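Local coordinates for alginate biosynthesis protein AlgX (PDB 4KNC) that takes part in O-acetylation of the exopolysaccharide alginate in the periplasm and protects the polymer from degradation on its way through that compartment, at residues P177-E182 against G226-D231; V356-Y361 against R396-L401; T29-F34 against H196-Q201; I79-V84 against L294-A299. All coordinates share one frame; numbering follows the deposited sequence.

Contact 1 (P177-E182 against G226-D231)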
loop_
_atom_site.group_PDB
_atom_site.type_symbol
_atom_site.label_atom_id
_atom_site.label_comp_id
_atom_site.label_asym_id
_atom_site.label_seq_id
_atom_site.Cartn_x
_atom_site.Cartn_y
_atom_site.Cartn_z
ATOM N N PRO A 177 -5.433 23.227 -8.539
ATOM C CA PRO A 177 -5.632 24.388 -7.658
ATOM C C PRO A 177 -4.449 24.561 -6.717
ATOM O O PRO A 177 -3.989 23.576 -6.141
ATOM C CB PRO A 177 -6.857 24.004 -6.822
ATOM C CG PRO A 177 -7.549 22.956 -7.565
ATOM C CD PRO A 177 -6.539 22.259 -8.440
ATOM N N LYS A 178 -3.973 25.791 -6.567
ATOM C CA LYS A 178 -2.837 26.072 -5.699
ATOM C C LYS A 178 -3.296 26.829 -4.455
ATOM O O LYS A 178 -4.196 27.668 -4.525
ATOM C CB LYS A 178 -1.779 26.878 -6.457
ATOM C CG LYS A 178 -1.290 26.206 -7.728
ATOM C CD LYS A 178 -0.943 24.742 -7.476
ATOM C CE LYS A 178 -0.253 24.113 -8.676
ATOM N NZ LYS A 178 -1.205 23.803 -9.758
ATOM N N LYS A 179 -2.688 26.511 -3.315
ATOM C CA LYS A 179 -2.976 27.189 -2.049
ATOM C C LYS A 179 -1.671 27.353 -1.290
ATOM O O LYS A 179 -0.664 26.747 -1.641
ATOM C CB LYS A 179 -3.942 26.363 -1.189
ATOM C CG LYS A 179 -5.145 25.801 -1.928
ATOM C CD LYS A 179 -5.763 24.622 -1.193
ATOM C CE LYS A 179 -6.576 25.062 0.008
ATOM N NZ LYS A 179 -8.024 24.801 -0.219
ATOM N N GLN A 180 -1.684 28.164 -0.240
ATOM C CA GLN A 180 -0.520 28.260 0.623
ATOM C C GLN A 180 -0.769 27.460 1.883
ATOM O O GLN A 180 -1.801 27.626 2.542
ATOM C CB GLN A 180 -0.256 29.701 1.021
ATOM C CG GLN A 180 -0.306 30.687 -0.123
ATOM C CD GLN A 180 -0.512 32.106 0.367
ATOM O OE1 GLN A 180 -0.116 32.455 1.482
ATOM N NE2 GLN A 180 -1.153 32.929 -0.455
ATOM N N PHE A 181 0.178 26.598 2.232
ATOM C CA PHE A 181 0.078 25.884 3.498
ATOM C C PHE A 181 1.228 26.240 4.419
ATOM O O PHE A 181 2.335 26.544 3.965
ATOM C CB PHE A 181 0.073 24.381 3.272
ATOM C CG PHE A 181 -1.057 23.901 2.423
ATOM C CD1 PHE A 181 -0.926 23.845 1.044
ATOM C CD2 PHE A 181 -2.245 23.485 3.003
ATOM C CE1 PHE A 181 -1.972 23.384 0.247
ATOM C CE2 PHE A 181 -3.290 23.025 2.221
ATOM C CZ PHE A 181 -3.151 22.977 0.839
ATOM N N GLU A 182 0.955 26.201 5.715
ATOM C CA GLU A 182 1.993 26.361 6.720
ATOM C C GLU A 182 1.945 25.223 7.733
ATOM O O GLU A 182 0.863 24.826 8.202
ATOM C CB GLU A 182 1.842 27.699 7.438
ATOM C CG GLU A 182 2.119 28.893 6.555
ATOM C CD GLU A 182 1.875 30.200 7.281
ATOM O OE1 GLU A 182 1.540 30.144 8.487
ATOM O OE2 GLU A 182 2.019 31.272 6.649
ATOM N N GLY A 226 -7.623 32.952 -7.438
ATOM C CA GLY A 226 -7.357 32.742 -8.854
ATOM C C GLY A 226 -6.849 31.330 -9.090
ATOM O O GLY A 226 -7.574 30.466 -9.579
ATOM N N ASP A 227 -5.598 31.088 -8.713
ATOM C CA ASP A 227 -4.999 29.760 -8.814
ATOM C C ASP A 227 -5.722 28.732 -7.942
ATOM O O ASP A 227 -5.553 27.533 -8.129
ATOM C CB ASP A 227 -3.515 29.814 -8.446
ATOM C CG ASP A 227 -2.723 30.731 -9.357
ATOM O OD1 ASP A 227 -3.178 30.974 -10.498
ATOM O OD2 ASP A 227 -1.647 31.206 -8.933
ATOM N N LEU A 228 -6.535 29.217 -7.003
ATOM C CA LEU A 228 -7.358 28.370 -6.141
ATOM C C LEU A 228 -8.450 27.621 -6.928
ATOM O O LEU A 228 -9.028 26.633 -6.433
ATOM C CB LEU A 228 -7.989 29.222 -5.025
ATOM C CG LEU A 228 -8.756 28.534 -3.889
ATOM C CD1 LEU A 228 -7.902 27.464 -3.231
ATOM C CD2 LEU A 228 -9.236 29.536 -2.846
ATOM N N PHE A 229 -8.711 28.074 -8.157
ATOM C CA PHE A 229 -9.850 27.571 -8.939
ATOM C C PHE A 229 -9.546 26.775 -10.218
ATOM O O PHE A 229 -10.462 26.432 -10.978
ATOM C CB PHE A 229 -10.832 28.707 -9.208
ATOM C CG PHE A 229 -11.485 29.215 -7.959
ATOM C CD1 PHE A 229 -10.900 30.229 -7.219
ATOM C CD2 PHE A 229 -12.652 28.634 -7.493
ATOM C CE1 PHE A 229 -11.486 30.681 -6.062
ATOM C CE2 PHE A 229 -13.244 29.079 -6.337
ATOM C CZ PHE A 229 -12.657 30.104 -5.619
ATOM N N GLY A 230 -8.271 26.462 -10.434
ATOM C CA GLY A 230 -7.880 25.546 -11.492
ATOM C C GLY A 230 -8.601 24.226 -11.300
ATOM O O GLY A 230 -8.819 23.797 -10.161
ATOM N N ASP A 231 -8.998 23.594 -12.405
ATOM C CA ASP A 231 -9.796 22.366 -12.350
ATOM C C ASP A 231 -11.042 22.529 -11.474
ATOM O O ASP A 231 -11.465 21.588 -10.803
ATOM C CB ASP A 231 -8.958 21.174 -11.861
ATOM C CG ASP A 231 -7.890 20.756 -12.864
ATOM O OD1 ASP A 231 -8.026 21.107 -14.058
ATOM O OD2 ASP A 231 -6.922 20.068 -12.462
#
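Pro177 and Gly230 bring the two backbones together, with CA atoms 4.6 Å apart, where the lead-in to strand 180-191 meets a turn of 226-231. That turn is closed by a bond from Phe229 N to Gly226 O, and the Asp227 carbonyl faces the other segment. Lys178 N donates to Asp227 O over 2.8 Å; the bond is nearly straight at the hydrogen, yet the donor stands well above the carbonyl plane. The same oxygen, Asp227 O, receives a CA-H...O contact from Pro177 CA at 3.2 Å, so two neighbouring residues converge on one acceptor. Two more carbonyls touch the proline ring: Pro177 CG lies 3.0 Å from Gly230 O, and Pro177 CB rests against Leu228 O. Beyond the ring, Lys178 meets Asp227 side chain to side chain at their CB atoms; its chain then bends (chi2 -48°, chi4 -76°), and NZ bonds to Ile176 O and Phe173 O. Leu228 reaches the lysine that follows. Its CG is anti to the backbone N (chi1 -172°), and Leu228 CD1 presses on Lys179 CG at 3.5 Å, tighter than usual for two carbons. Pro177 and Asp231 both touch Gln236, near strand 237-240. The whole is a beta turn packed on the loop leading into strand 180-191, at the surface of the SGNH hydrolase-like domain and away from the proposed catalytic residues.

Contact 2 (V356-Y361 against R396-L401)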
loop_
_atom_site.group_PDB
_atom_site.type_symbol
_atom_site.label_atom_id
_atom_site.label_comp_id
_atom_site.label_asym_id
_atom_site.label_seq_id
_atom_site.Cartn_x
_atom_site.Cartn_y
_atom_site.Cartn_z
ATOM N N VAL A 356 -15.469 -10.344 -15.265
ATOM C CA VAL A 356 -15.187 -9.748 -13.955
ATOM C C VAL A 356 -16.296 -9.998 -12.908
ATOM O O VAL A 356 -17.487 -10.023 -13.234
ATOM C CB VAL A 356 -14.873 -8.230 -14.110
ATOM C CG1 VAL A 356 -15.036 -7.468 -12.797
ATOM C CG2 VAL A 356 -13.468 -8.040 -14.673
ATOM N N ALA A 357 -15.889 -10.201 -11.656
ATOM C CA ALA A 357 -16.812 -10.424 -10.544
ATOM C C ALA A 357 -16.877 -9.235 -9.578
ATOM O O ALA A 357 -15.854 -8.608 -9.271
ATOM C CB ALA A 357 -16.421 -11.685 -9.784
ATOM N N ASP A 358 -18.087 -8.957 -9.096
ATOM C CA ASP A 358 -18.375 -7.836 -8.210
ATOM C C ASP A 358 -19.268 -8.333 -7.079
ATOM O O ASP A 358 -20.362 -8.833 -7.327
ATOM C CB ASP A 358 -19.100 -6.729 -8.991
ATOM C CG ASP A 358 -19.063 -5.382 -8.280
ATOM O OD1 ASP A 358 -19.045 -5.359 -7.028
ATOM O OD2 ASP A 358 -19.047 -4.344 -8.976
ATOM N N VAL A 359 -18.817 -8.179 -5.840
ATOM C CA VAL A 359 -19.431 -8.895 -4.719
ATOM C C VAL A 359 -19.567 -8.058 -3.443
ATOM O O VAL A 359 -18.599 -7.474 -2.979
ATOM C CB VAL A 359 -18.586 -10.143 -4.364
ATOM C CG1 VAL A 359 -19.125 -10.827 -3.123
ATOM C CG2 VAL A 359 -18.528 -11.105 -5.537
ATOM N N THR A 360 -20.756 -8.035 -2.845
ATOM C CA THR A 360 -20.997 -7.192 -1.680
ATOM C C THR A 360 -21.692 -7.881 -0.502
ATOM O O THR A 360 -22.868 -8.245 -0.586
ATOM C CB THR A 360 -21.812 -5.953 -2.065
ATOM O OG1 THR A 360 -21.100 -5.203 -3.059
ATOM C CG2 THR A 360 -22.054 -5.084 -0.837
ATOM N N TYR A 361 -20.956 -8.044 0.596
ATOM C CA TYR A 361 -21.521 -8.513 1.866
ATOM C C TYR A 361 -22.552 -7.540 2.433
ATOM O O TYR A 361 -22.456 -6.329 2.228
ATOM C CB TYR A 361 -20.426 -8.679 2.916
ATOM C CG TYR A 361 -19.579 -9.916 2.772
ATOM C CD1 TYR A 361 -20.149 -11.182 2.803
ATOM C CD2 TYR A 361 -18.201 -9.820 2.635
ATOM C CE1 TYR A 361 -19.372 -12.315 2.685
ATOM C CE2 TYR A 361 -17.415 -10.945 2.514
ATOM C CZ TYR A 361 -18.004 -12.190 2.543
ATOM O OH TYR A 361 -17.214 -13.312 2.425
ATOM N N ARG A 396 -17.751 -4.583 -0.181
ATOM C CA ARG A 396 -17.558 -4.857 -1.606
ATOM C C ARG A 396 -16.130 -5.312 -1.956
ATOM O O ARG A 396 -15.146 -4.813 -1.402
ATOM C CB ARG A 396 -17.935 -3.634 -2.441
ATOM C CG ARG A 396 -17.812 -3.833 -3.940
ATOM C CD ARG A 396 -18.309 -2.609 -4.681
ATOM N NE ARG A 396 -18.160 -2.732 -6.129
ATOM C CZ ARG A 396 -17.800 -1.725 -6.921
ATOM N NH1 ARG A 396 -17.547 -0.524 -6.399
ATOM N NH2 ARG A 396 -17.688 -1.912 -8.231
ATOM N N TYR A 397 -16.054 -6.267 -2.883
ATOM C CA TYR A 397 -14.825 -6.837 -3.421
ATOM C C TYR A 397 -15.036 -6.903 -4.915
ATOM O O TYR A 397 -16.173 -7.043 -5.360
ATOM C CB TYR A 397 -14.639 -8.268 -2.920
ATOM C CG TYR A 397 -14.383 -8.381 -1.457
ATOM C CD1 TYR A 397 -15.423 -8.304 -0.541
ATOM C CD2 TYR A 397 -13.090 -8.556 -0.974
ATOM C CE1 TYR A 397 -15.184 -8.410 0.815
ATOM C CE2 TYR A 397 -12.840 -8.663 0.374
ATOM C CZ TYR A 397 -13.888 -8.588 1.269
ATOM O OH TYR A 397 -13.631 -8.694 2.621
ATOM N N VAL A 398 -13.956 -6.809 -5.691
ATOM C CA VAL A 398 -14.026 -6.899 -7.153
ATOM C C VAL A 398 -12.789 -7.616 -7.686
ATOM O O VAL A 398 -11.676 -7.326 -7.258
ATOM C CB VAL A 398 -14.070 -5.501 -7.808
ATOM C CG1 VAL A 398 -14.139 -5.624 -9.321
ATOM C CG2 VAL A 398 -15.252 -4.676 -7.290
ATOM N N PHE A 399 -12.966 -8.561 -8.604
ATOM C CA PHE A 399 -11.807 -9.296 -9.128
ATOM C C PHE A 399 -12.025 -9.853 -10.525
ATOM O O PHE A 399 -13.145 -10.177 -10.902
ATOM C CB PHE A 399 -11.355 -10.412 -8.164
ATOM C CG PHE A 399 -12.356 -11.539 -8.002
ATOM C CD1 PHE A 399 -13.346 -11.472 -7.039
ATOM C CD2 PHE A 399 -12.286 -12.672 -8.798
ATOM C CE1 PHE A 399 -14.257 -12.514 -6.873
ATOM C CE2 PHE A 399 -13.196 -13.717 -8.641
ATOM C CZ PHE A 399 -14.183 -13.633 -7.680
ATOM N N GLN A 400 -10.956 -9.948 -11.306
ATOM C CA GLN A 400 -11.075 -10.523 -12.635
ATOM C C GLN A 400 -11.031 -12.041 -12.530
ATOM O O GLN A 400 -10.326 -12.597 -11.680
ATOM C CB GLN A 400 -9.980 -10.005 -13.567
ATOM C CG GLN A 400 -8.588 -10.514 -13.243
ATOM C CD GLN A 400 -7.485 -9.623 -13.799
ATOM O OE1 GLN A 400 -6.303 -9.822 -13.505
ATOM N NE2 GLN A 400 -7.866 -8.631 -14.597
ATOM N N LEU A 401 -11.811 -12.706 -13.377
ATOM C CA LEU A 401 -11.738 -14.154 -13.484
ATOM C C LEU A 401 -10.371 -14.486 -14.050
ATOM O O LEU A 401 -9.835 -13.741 -14.876
ATOM C CB LEU A 401 -12.850 -14.722 -14.381
ATOM C CG LEU A 401 -14.324 -14.490 -14.002
ATOM C CD1 LEU A 401 -15.264 -15.541 -14.645
ATOM C CD2 LEU A 401 -14.531 -14.444 -12.500
#
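A beta ladder of the carbohydrate-binding module joins Ala357 to Phe399 and Val359 to Tyr397 as antiparallel hydrogen-bonded pairs, the strands running at 166° to each other. Ala357 N donates to Phe399 O at 2.8 Å, and Phe399 N donates back to Ala357 O; Val359 and Tyr397 exchange the same two bonds. On the face that carries Asp358 and Arg396, a diagonal salt bridge links neighbouring pairs of that face. The arginine chain is extended from CG to NE and grips the carboxylate side-on. Arg396 NE bonds Asp358 OD1 at 2.9 Å while NH2 takes OD2, so the two planar groups are nearly coplanar (15°). Asn319 takes Arg396 NH1 and the backbone N of Cys321 adds a bond to Asp358 OD2, tying the pair to the chain near the Cys321-Cys434 disulfide. On the other face, Phe399 has its CG between the backbone N and carbonyl carbon (chi1 66°), and Ala357 CB sits over one face of the Phe399 ring, 3.8 Å from the centroid, a CH-pi contact. Tyr361 CE2 meets Tyr397 CE1 at 3.8 Å, the rings oblique. Strand 396-400 is outermost in its sheet, and 428-435 flanks 355-361 on the other side. Helix 307-316 packs on Val356 and Val398, while strand 368-375 of the second sheet touches Tyr361, Tyr397 and Phe399.

Contact 3 (T29-F34 against H196-Q201)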
loop_
_atom_site.group_PDB
_atom_site.type_symbol
_atom_site.label_atom_id
_atom_site.label_comp_id
_atom_site.label_asym_id
_atom_site.label_seq_id
_atom_site.Cartn_x
_atom_site.Cartn_y
_atom_site.Cartn_z
ATOM N N THR A 29 8.124 -16.662 14.941
ATOM C CA THR A 29 6.698 -16.448 15.167
ATOM C C THR A 29 6.145 -15.241 14.428
ATOM O O THR A 29 6.872 -14.548 13.715
ATOM C CB THR A 29 6.404 -16.285 16.647
ATOM O OG1 THR A 29 7.040 -15.092 17.133
ATOM C CG2 THR A 29 6.926 -17.498 17.399
ATOM N N LYS A 30 4.849 -15.001 14.596
ATOM C CA LYS A 30 4.177 -13.935 13.863
ATOM C C LYS A 30 4.727 -12.570 14.273
ATOM O O LYS A 30 5.293 -11.845 13.453
ATOM C CB LYS A 30 2.660 -13.993 14.074
ATOM C CG LYS A 30 1.940 -15.048 13.242
ATOM N N TYR A 31 4.565 -12.243 15.551
ATOM C CA TYR A 31 5.088 -11.011 16.123
ATOM C C TYR A 31 6.575 -10.837 15.783
ATOM O O TYR A 31 6.988 -9.792 15.273
ATOM C CB TYR A 31 4.881 -11.046 17.633
ATOM C CG TYR A 31 5.478 -9.890 18.410
ATOM C CD1 TYR A 31 4.951 -8.606 18.309
ATOM C CD2 TYR A 31 6.546 -10.097 19.278
ATOM C CE1 TYR A 31 5.490 -7.555 19.024
ATOM C CE2 TYR A 31 7.083 -9.059 20.008
ATOM C CZ TYR A 31 6.554 -7.786 19.875
ATOM O OH TYR A 31 7.100 -6.755 20.604
ATOM N N LEU A 32 7.362 -11.886 16.023
ATOM C CA LEU A 32 8.816 -11.795 15.907
ATOM C C LEU A 32 9.380 -11.678 14.487
ATOM O O LEU A 32 10.459 -11.119 14.301
ATOM C CB LEU A 32 9.481 -12.959 16.639
ATOM C CG LEU A 32 9.489 -12.775 18.154
ATOM C CD1 LEU A 32 10.190 -13.958 18.869
ATOM C CD2 LEU A 32 10.146 -11.456 18.480
ATOM N N GLY A 33 8.653 -12.193 13.499
ATOM C CA GLY A 33 9.143 -12.259 12.129
ATOM C C GLY A 33 9.383 -10.907 11.469
ATOM O O GLY A 33 10.094 -10.810 10.464
ATOM N N PHE A 34 8.789 -9.862 12.042
ATOM C CA PHE A 34 8.962 -8.506 11.551
ATOM C C PHE A 34 10.276 -7.861 12.021
ATOM O O PHE A 34 10.585 -6.731 11.631
ATOM C CB PHE A 34 7.767 -7.650 11.992
ATOM C CG PHE A 34 7.705 -6.295 11.335
ATOM C CD1 PHE A 34 7.460 -6.175 9.980
ATOM C CD2 PHE A 34 7.881 -5.139 12.080
ATOM C CE1 PHE A 34 7.399 -4.914 9.375
ATOM C CE2 PHE A 34 7.825 -3.879 11.485
ATOM C CZ PHE A 34 7.584 -3.763 10.136
ATOM N N HIS A 196 12.228 -1.990 20.010
ATOM C CA HIS A 196 12.563 -1.935 21.434
ATOM C C HIS A 196 11.638 -2.865 22.225
ATOM O O HIS A 196 12.093 -3.572 23.121
ATOM C CB HIS A 196 12.457 -0.507 21.969
ATOM C CG HIS A 196 13.578 0.395 21.553
ATOM N ND1 HIS A 196 13.434 1.763 21.465
ATOM C CD2 HIS A 196 14.872 0.132 21.249
ATOM C CE1 HIS A 196 14.591 2.305 21.119
ATOM N NE2 HIS A 196 15.481 1.338 20.987
ATOM N N LYS A 197 10.353 -2.876 21.871
ATOM C CA LYS A 197 9.392 -3.770 22.501
ATOM C C LYS A 197 9.702 -5.230 22.204
ATOM O O LYS A 197 9.565 -6.099 23.087
ATOM C CB LYS A 197 7.965 -3.457 22.060
ATOM C CG LYS A 197 7.436 -2.125 22.567
ATOM C CD LYS A 197 5.984 -1.947 22.177
ATOM C CE LYS A 197 5.546 -0.501 22.336
ATOM N NZ LYS A 197 4.193 -0.290 21.746
ATOM N N ALA A 198 10.119 -5.499 20.970
ATOM C CA ALA A 198 10.476 -6.869 20.590
ATOM C C ALA A 198 11.699 -7.328 21.387
ATOM O O ALA A 198 11.748 -8.447 21.910
ATOM C CB ALA A 198 10.745 -6.964 19.059
ATOM N N ALA A 199 12.690 -6.449 21.477
ATOM C CA ALA A 199 13.887 -6.737 22.259
ATOM C C ALA A 199 13.562 -6.938 23.743
ATOM O O ALA A 199 14.211 -7.740 24.414
ATOM C CB ALA A 199 14.937 -5.640 22.078
ATOM N N ALA A 200 12.559 -6.214 24.247
ATOM C CA ALA A 200 12.104 -6.384 25.626
ATOM C C ALA A 200 11.485 -7.762 25.815
ATOM O O ALA A 200 11.719 -8.426 26.820
ATOM C CB ALA A 200 11.096 -5.300 26.004
ATOM N N GLN A 201 10.688 -8.191 24.845
ATOM C CA GLN A 201 10.054 -9.498 24.936
ATOM C C GLN A 201 11.087 -10.629 24.894
ATOM O O GLN A 201 10.967 -11.620 25.630
ATOM C CB GLN A 201 9.024 -9.671 23.826
ATOM C CG GLN A 201 7.946 -10.689 24.130
ATOM C CD GLN A 201 8.351 -12.081 23.740
ATOM O OE1 GLN A 201 8.939 -12.291 22.678
ATOM N NE2 GLN A 201 8.052 -13.054 24.604
#
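Tyr31 projects from a short turn onto helix 194-203, its hydroxyl ending beside the backbone of Lys197 and Ala198. The turn is prepared by Thr29, whose carbonyl oxygen, Thr29 O, accepts a bond from Gly33 N at 3.0 Å and whose OG1 receives a weak one from Leu32 N; residues 30-33 have helical backbone angles. In Tyr31, CG anti to the backbone N (chi1 175°) starts the ring out toward the helix. Tyr31 OH approaches Ala198 N to 3.3 Å, but the angle is too poor for a hydrogen bond, and the contact is better read as a polar tip lying against the helix backbone. Tyr31 CE2 and CZ each lie 4.1 Å from Ala198 CA, and CE2 also meets Gln201 CB obliquely. The tyrosine thus touches Lys197, Ala198 and Gln201, which span one turn. Leu32 follows, and its CD1 touches Gln201 OE1 loosely. Phe34 meets His149 edge-to-face and Arg48 by a cation-pi contact, so the end of the turn faces other parts of the fold. The Lys197 side chain lies about 7 Å from that of Asp148, an inferred active-site residue, without touching it. Phe35 joins both sides, its ring meeting that of Tyr31 and its side chain touching Ala198. Leu46 of strand 46-48 packs on His196 and Ala199, placing this partly buried join between an N-terminal loop, helix 194-203 and strand 46-48.

Contact 4 (I79-V84 against L294-A299)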
loop_
_atom_site.group_PDB
_atom_site.type_symbol
_atom_site.label_atom_id
_atom_site.label_comp_id
_atom_site.label_asym_id
_atom_site.label_seq_id
_atom_site.Cartn_x
_atom_site.Cartn_y
_atom_site.Cartn_z
ATOM N N ILE A 79 -5.137 9.257 -14.912
ATOM C CA ILE A 79 -4.436 9.285 -13.625
ATOM C C ILE A 79 -2.941 8.984 -13.770
ATOM O O ILE A 79 -2.554 7.936 -14.297
ATOM C CB ILE A 79 -5.059 8.283 -12.633
ATOM C CG1 ILE A 79 -6.579 8.450 -12.598
ATOM C CG2 ILE A 79 -4.480 8.464 -11.235
ATOM C CD1 ILE A 79 -7.286 7.313 -11.896
ATOM N N GLU A 80 -2.104 9.914 -13.309
ATOM C CA GLU A 80 -0.658 9.711 -13.299
ATOM C C GLU A 80 -0.288 9.056 -11.975
ATOM O O GLU A 80 -0.826 9.426 -10.931
ATOM C CB GLU A 80 0.074 11.052 -13.416
ATOM C CG GLU A 80 -0.180 11.818 -14.700
ATOM C CD GLU A 80 0.661 11.308 -15.855
ATOM O OE1 GLU A 80 1.701 10.657 -15.612
ATOM O OE2 GLU A 80 0.281 11.552 -17.010
ATOM N N LEU A 81 0.643 8.108 -12.007
ATOM C CA LEU A 81 1.041 7.404 -10.795
ATOM C C LEU A 81 2.426 7.831 -10.283
ATOM O O LEU A 81 3.401 7.850 -11.034
ATOM C CB LEU A 81 0.997 5.883 -11.017
ATOM C CG LEU A 81 1.307 5.000 -9.798
ATOM C CD1 LEU A 81 0.287 5.227 -8.698
ATOM C CD2 LEU A 81 1.343 3.534 -10.193
ATOM N N VAL A 82 2.493 8.180 -9.000
ATOM C CA VAL A 82 3.753 8.452 -8.329
ATOM C C VAL A 82 3.962 7.392 -7.250
ATOM O O VAL A 82 3.080 7.183 -6.414
ATOM C CB VAL A 82 3.730 9.848 -7.666
ATOM C CG1 VAL A 82 4.965 10.062 -6.796
ATOM C CG2 VAL A 82 3.619 10.942 -8.722
ATOM N N VAL A 83 5.108 6.710 -7.266
ATOM C CA VAL A 83 5.406 5.745 -6.204
ATOM C C VAL A 83 6.462 6.288 -5.234
ATOM O O VAL A 83 7.539 6.747 -5.636
ATOM C CB VAL A 83 5.796 4.316 -6.737
ATOM C CG1 VAL A 83 6.547 3.524 -5.682
ATOM C CG2 VAL A 83 4.558 3.525 -7.176
ATOM N N VAL A 84 6.121 6.274 -3.951
ATOM C CA VAL A 84 7.068 6.614 -2.908
ATOM C C VAL A 84 7.606 5.317 -2.320
ATOM O O VAL A 84 6.921 4.631 -1.558
ATOM C CB VAL A 84 6.418 7.473 -1.836
ATOM C CG1 VAL A 84 7.334 7.564 -0.601
ATOM C CG2 VAL A 84 6.118 8.878 -2.416
ATOM N N LEU A 294 -2.060 10.226 -8.391
ATOM C CA LEU A 294 -2.199 9.259 -7.312
ATOM C C LEU A 294 -0.813 8.959 -6.763
ATOM O O LEU A 294 0.057 8.474 -7.493
ATOM C CB LEU A 294 -2.845 7.968 -7.836
ATOM C CG LEU A 294 -3.027 6.800 -6.856
ATOM C CD1 LEU A 294 -3.920 7.196 -5.691
ATOM C CD2 LEU A 294 -3.611 5.594 -7.584
ATOM N N ILE A 295 -0.599 9.269 -5.493
ATOM C CA ILE A 295 0.671 8.973 -4.842
ATOM C C ILE A 295 0.560 7.684 -4.013
ATOM O O ILE A 295 -0.350 7.531 -3.204
ATOM C CB ILE A 295 1.085 10.122 -3.906
ATOM C CG1 ILE A 295 1.133 11.448 -4.665
ATOM C CG2 ILE A 295 2.439 9.838 -3.256
ATOM C CD1 ILE A 295 1.274 12.628 -3.735
ATOM N N TRP A 296 1.505 6.771 -4.194
ATOM C CA TRP A 296 1.410 5.458 -3.576
ATOM C C TRP A 296 2.668 5.165 -2.780
ATOM O O TRP A 296 3.746 5.022 -3.342
ATOM C CB TRP A 296 1.174 4.397 -4.659
ATOM C CG TRP A 296 0.971 2.985 -4.160
ATOM C CD1 TRP A 296 0.732 2.574 -2.872
ATOM C CD2 TRP A 296 1.017 1.798 -4.956
ATOM N NE1 TRP A 296 0.612 1.194 -2.829
ATOM C CE2 TRP A 296 0.793 0.699 -4.091
ATOM C CE3 TRP A 296 1.236 1.553 -6.312
ATOM C CZ2 TRP A 296 0.776 -0.617 -4.550
ATOM C CZ3 TRP A 296 1.212 0.242 -6.768
ATOM C CH2 TRP A 296 0.984 -0.820 -5.892
ATOM N N GLU A 297 2.510 5.079 -1.461
ATOM C CA GLU A 297 3.630 4.938 -0.542
ATOM C C GLU A 297 3.669 3.555 0.122
ATOM O O GLU A 297 2.669 3.094 0.677
ATOM C CB GLU A 297 3.564 6.034 0.529
ATOM C CG GLU A 297 4.483 5.795 1.733
ATOM C CD GLU A 297 3.794 5.006 2.873
ATOM O OE1 GLU A 297 4.356 3.969 3.290
ATOM O OE2 GLU A 297 2.706 5.416 3.348
ATOM N N PHE A 298 4.829 2.907 0.055
ATOM C CA PHE A 298 5.064 1.635 0.739
ATOM C C PHE A 298 6.567 1.395 0.895
ATOM O O PHE A 298 7.381 2.090 0.275
ATOM C CB PHE A 298 4.402 0.478 -0.015
ATOM C CG PHE A 298 4.786 0.393 -1.466
ATOM C CD1 PHE A 298 4.077 1.103 -2.428
ATOM C CD2 PHE A 298 5.858 -0.397 -1.874
ATOM C CE1 PHE A 298 4.431 1.041 -3.779
ATOM C CE2 PHE A 298 6.219 -0.469 -3.220
ATOM C CZ PHE A 298 5.500 0.256 -4.176
ATOM N N ALA A 299 6.932 0.407 1.706
ATOM C CA ALA A 299 8.329 0.100 1.967
ATOM C C ALA A 299 8.866 -1.080 1.150
ATOM O O ALA A 299 8.160 -1.680 0.345
ATOM C CB ALA A 299 8.561 -0.137 3.464
#
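Leu81 to Val84 pair in parallel register with Leu294 to Glu297, the strand axes 4.5 Å apart and turned by 21°, and five backbone bonds connect them. Those bonds run from Leu294 N to Glu80 O at one end to Phe298 N and Val84 O, 3.2 Å apart, at the other. Leu81 and Leu294 lie side by side on one face, with Leu81 CD1 4.1 Å from Leu294 CD2. Further along that face Val83 divides its branches: CG2 of Val83 lies 4.0 Å from Trp296 CE3, and CG1 of Val83 reaches 3.7 Å to Phe298 CZ. Phe298 CG sits between the backbone N and carbonyl carbon (chi1 54°). Its CE1 lies 3.6 Å above the plane of the Trp296 ring, over its centre. On the other face Val84 meets two partners, CG2 of Val84 lying 3.9 Å from Ile295 CG2 and CB touching Glu297 CB. Glu297 bends at chi2 (-91°), and its carboxylate bonds to Ser245 OG and Thr242 OG1; its side chain lies about 7 Å from that of Ser243, the inferred nucleophile. Strand 80-85 is outermost of the parallel strands, with Leu81 and Val83 bonded beyond it to Trp127, and 237-240 flanks 293-298. Helix 275-282 covers Leu294 and Trp296, and helix 153-169 covers Val82, Val84 and Ile295, giving the alpha/beta/alpha sandwich of the SGNH hydrolase fold.

Three of the contacts belong to the SGNH hydrolase-like region and one to the carbohydrate-binding module. Contact 4 joins two strands of the central parallel sheet over a 209-residue gap; contact 1 is nested within that loop, about 22 Å away between centres. Contact 3 crosses both in chain order and lies about 45 Å from contact 1 between centres, on the opposite side of the chain's centre, although strand 180-191 and helix 194-203 are consecutive. Contact 2 follows all the others, its centre about 24 Å from that of contact 4. The interleaved closures bring distant sequence together within one domain, whereas the module closes separately, matching a protein with a probable catalytic domain and a module that may bind alginate.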